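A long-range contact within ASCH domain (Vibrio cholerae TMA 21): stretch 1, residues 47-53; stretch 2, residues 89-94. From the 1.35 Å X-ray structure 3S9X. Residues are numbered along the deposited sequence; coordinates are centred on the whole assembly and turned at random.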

# COMPACT_ATOMS: atom_id res chain seq x y z
N CYS A 47 -1.99 -10.69 -2.12
CA CYS A 47 -2.16 -9.49 -1.27
C CYS A 47 -3.48 -8.75 -1.53
O CYS A 47 -4.07 -8.28 -0.58
N ALA A 48 -3.92 -8.67 -2.79
CA ALA A 48 -5.22 -8.02 -3.00
C ALA A 48 -6.29 -8.75 -2.19
O ALA A 48 -7.18 -8.15 -1.61
N ASP A 49 -6.24 -10.10 -2.20
CA ASP A 49 -7.22 -10.88 -1.49
C ASP A 49 -7.07 -10.79 0.03
O ASP A 49 -8.07 -10.75 0.73
N LEU A 50 -5.85 -10.76 0.53
CA LEU A 50 -5.63 -10.54 1.96
C LEU A 50 -6.19 -9.22 2.37
O LEU A 50 -6.77 -9.07 3.46
N ILE A 51 -5.99 -8.18 1.53
CA ILE A 51 -6.51 -6.85 1.89
C ILE A 51 -8.04 -6.88 1.90
O ILE A 51 -8.69 -6.45 2.84
N LEU A 52 -8.62 -7.44 0.84
CA LEU A 52 -10.07 -7.63 0.70
C LEU A 52 -10.68 -8.17 1.99
O LEU A 52 -11.71 -7.72 2.48
N ARG A 53 -10.05 -9.25 2.47
CA ARG A 53 -10.55 -10.05 3.60
C ARG A 53 -10.18 -9.47 4.98
O ARG A 53 -10.51 -10.11 6.01
N PRO A 89 -10.13 -4.27 -10.55
CA PRO A 89 -10.35 -3.75 -9.15
C PRO A 89 -10.83 -4.86 -8.22
O PRO A 89 -11.79 -5.58 -8.60
N ILE A 90 -10.21 -4.95 -7.05
CA ILE A 90 -10.63 -5.96 -6.06
C ILE A 90 -11.30 -5.24 -4.85
O ILE A 90 -12.34 -5.66 -4.37
N CYS A 91 -10.71 -4.15 -4.37
CA CYS A 91 -11.28 -3.41 -3.25
C CYS A 91 -10.69 -1.99 -3.27
O CYS A 91 -9.85 -1.67 -4.06
N ILE A 92 -11.23 -1.15 -2.38
CA ILE A 92 -10.72 0.18 -2.20
C ILE A 92 -10.29 0.31 -0.71
O ILE A 92 -11.10 -0.03 0.16
N ILE A 93 -9.11 0.87 -0.49
CA ILE A 93 -8.61 1.12 0.82
C ILE A 93 -8.46 2.59 1.10
O ILE A 93 -8.25 3.37 0.15
N GLU A 94 -8.56 2.97 2.39
CA GLU A 94 -8.39 4.36 2.84
C GLU A 94 -7.25 4.31 3.87
O GLU A 94 -7.27 3.51 4.83

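What holds the helix of residues 47-52 against the strand of residues 89-94? The contact is apolar, with no hydrogen bond or salt bridge crossing it, and it buries 272 Å² in all. Ile 90 has the most surface covered, followed by Ile 51 and Leu 52. The axes approach to 8.0 Å and their N-to-C directions differ by 50°.

How does Ile 90 meet the helix? Its CA-to-CB bond points toward the helix, and in the m, m rotamer Ile 90 packs against Ala 48 and Leu 52, one helical turn apart. CG2 of Ile 90 meets both, at 3.9 Å from O of Ala 48 and 4.0 Å from CB of Leu 52, and CG1 of Ile 90 adds a contact at 4.0 Å to CB of Ala 48. The small side chain of Ala 48 also points toward the strand.

What does Ile 51 reach farther along the strand? It too points toward the strand, with chi1 m and chi2 t, and its CG2 touches two residues. One is Cys 91, whose SG is 3.7 Å from CG2 of Ile 51; the p rotamer of Cys 91 places the sulfur there. The other is Ile 93, in the p, t rotamer, whose CG2 comes within 3.4 Å of CG2 of Ile 51, the closest approach in the contact. Ile 92, between them, points away, so the side chains alternate from Cys 91 to Ile 93, although Ile 90 and Cys 91 both point toward the helix.

How does Leu 52 join in when its CA-to-CB bond points sideways? The t, p rotamer brings CD1 of Leu 52 to 4.0 Å from CB of Cys 91, and to 3.9 Å from the backbone O of Ile 90.

Where do Asp 49 and Arg 53 go? Asp 49 points away from the strand, and its OD2 accepts a hydrogen bond from NE of Arg 53 at 2.9 Å, part of a salt bridge within stretch 1. Neither side chain takes part in the packing between the stretches.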

# COMPACT_ATOMS: atom_id res chain seq x y z
CB CYS A 47 -1.01 -8.52 -1.44
SG CYS A 47 0.45 -9.00 -0.47
CB ALA A 48 -5.55 -7.99 -4.45
CB ASP A 49 -7.13 -12.37 -1.93
CG ASP A 49 -8.33 -13.13 -1.55
OD1 ASP A 49 -9.42 -12.81 -2.03
OD2 ASP A 49 -8.17 -14.05 -0.74
CB LEU A 50 -4.12 -10.59 2.28
CG LEU A 50 -3.44 -11.92 2.28
CD1 LEU A 50 -1.94 -11.70 2.37
CD2 LEU A 50 -3.95 -12.88 3.40
CB ILE A 51 -6.02 -5.75 0.95
CG1 ILE A 51 -4.49 -5.59 1.08
CG2 ILE A 51 -6.73 -4.43 1.14
CD1 ILE A 51 -3.78 -4.76 0.04
CB LEU A 52 -10.42 -8.48 -0.52
CG LEU A 52 -11.88 -8.89 -0.73
CD1 LEU A 52 -12.73 -7.64 -1.08
CD2 LEU A 52 -11.96 -9.94 -1.84
CB ARG A 53 -10.17 -11.49 3.48
CG ARG A 53 -10.78 -12.14 2.23
CD ARG A 53 -10.62 -13.59 2.16
NE ARG A 53 -9.24 -13.92 1.99
CZ ARG A 53 -8.40 -14.35 2.90
NH1 ARG A 53 -7.12 -14.57 2.57
NH2 ARG A 53 -8.81 -14.51 4.13
CB PRO A 89 -11.37 -2.65 -9.36
CG PRO A 89 -11.16 -2.18 -10.80
CD PRO A 89 -10.88 -3.50 -11.56
CB ILE A 90 -9.41 -6.75 -5.58
CG1 ILE A 90 -8.74 -7.53 -6.77
CG2 ILE A 90 -9.81 -7.66 -4.39
CD1 ILE A 90 -9.67 -8.42 -7.54
CB CYS A 91 -11.07 -4.13 -1.93
SG CYS A 91 -9.37 -4.28 -1.42
CB ILE A 92 -11.72 1.31 -2.58
CG1 ILE A 92 -12.24 1.06 -3.99
CG2 ILE A 92 -11.09 2.70 -2.44
CD1 ILE A 92 -13.24 2.08 -4.52
CB ILE A 93 -7.33 0.37 1.11
CG1 ILE A 93 -6.18 0.79 0.19
CG2 ILE A 93 -7.52 -1.15 1.13
CD1 ILE A 93 -4.81 0.21 0.44
CB GLU A 94 -9.66 4.89 3.55
CG GLU A 94 -9.51 6.34 3.96
CD GLU A 94 -10.77 6.92 4.49
OE1 GLU A 94 -11.88 6.55 4.04
OE2 GLU A 94 -10.64 7.88 5.30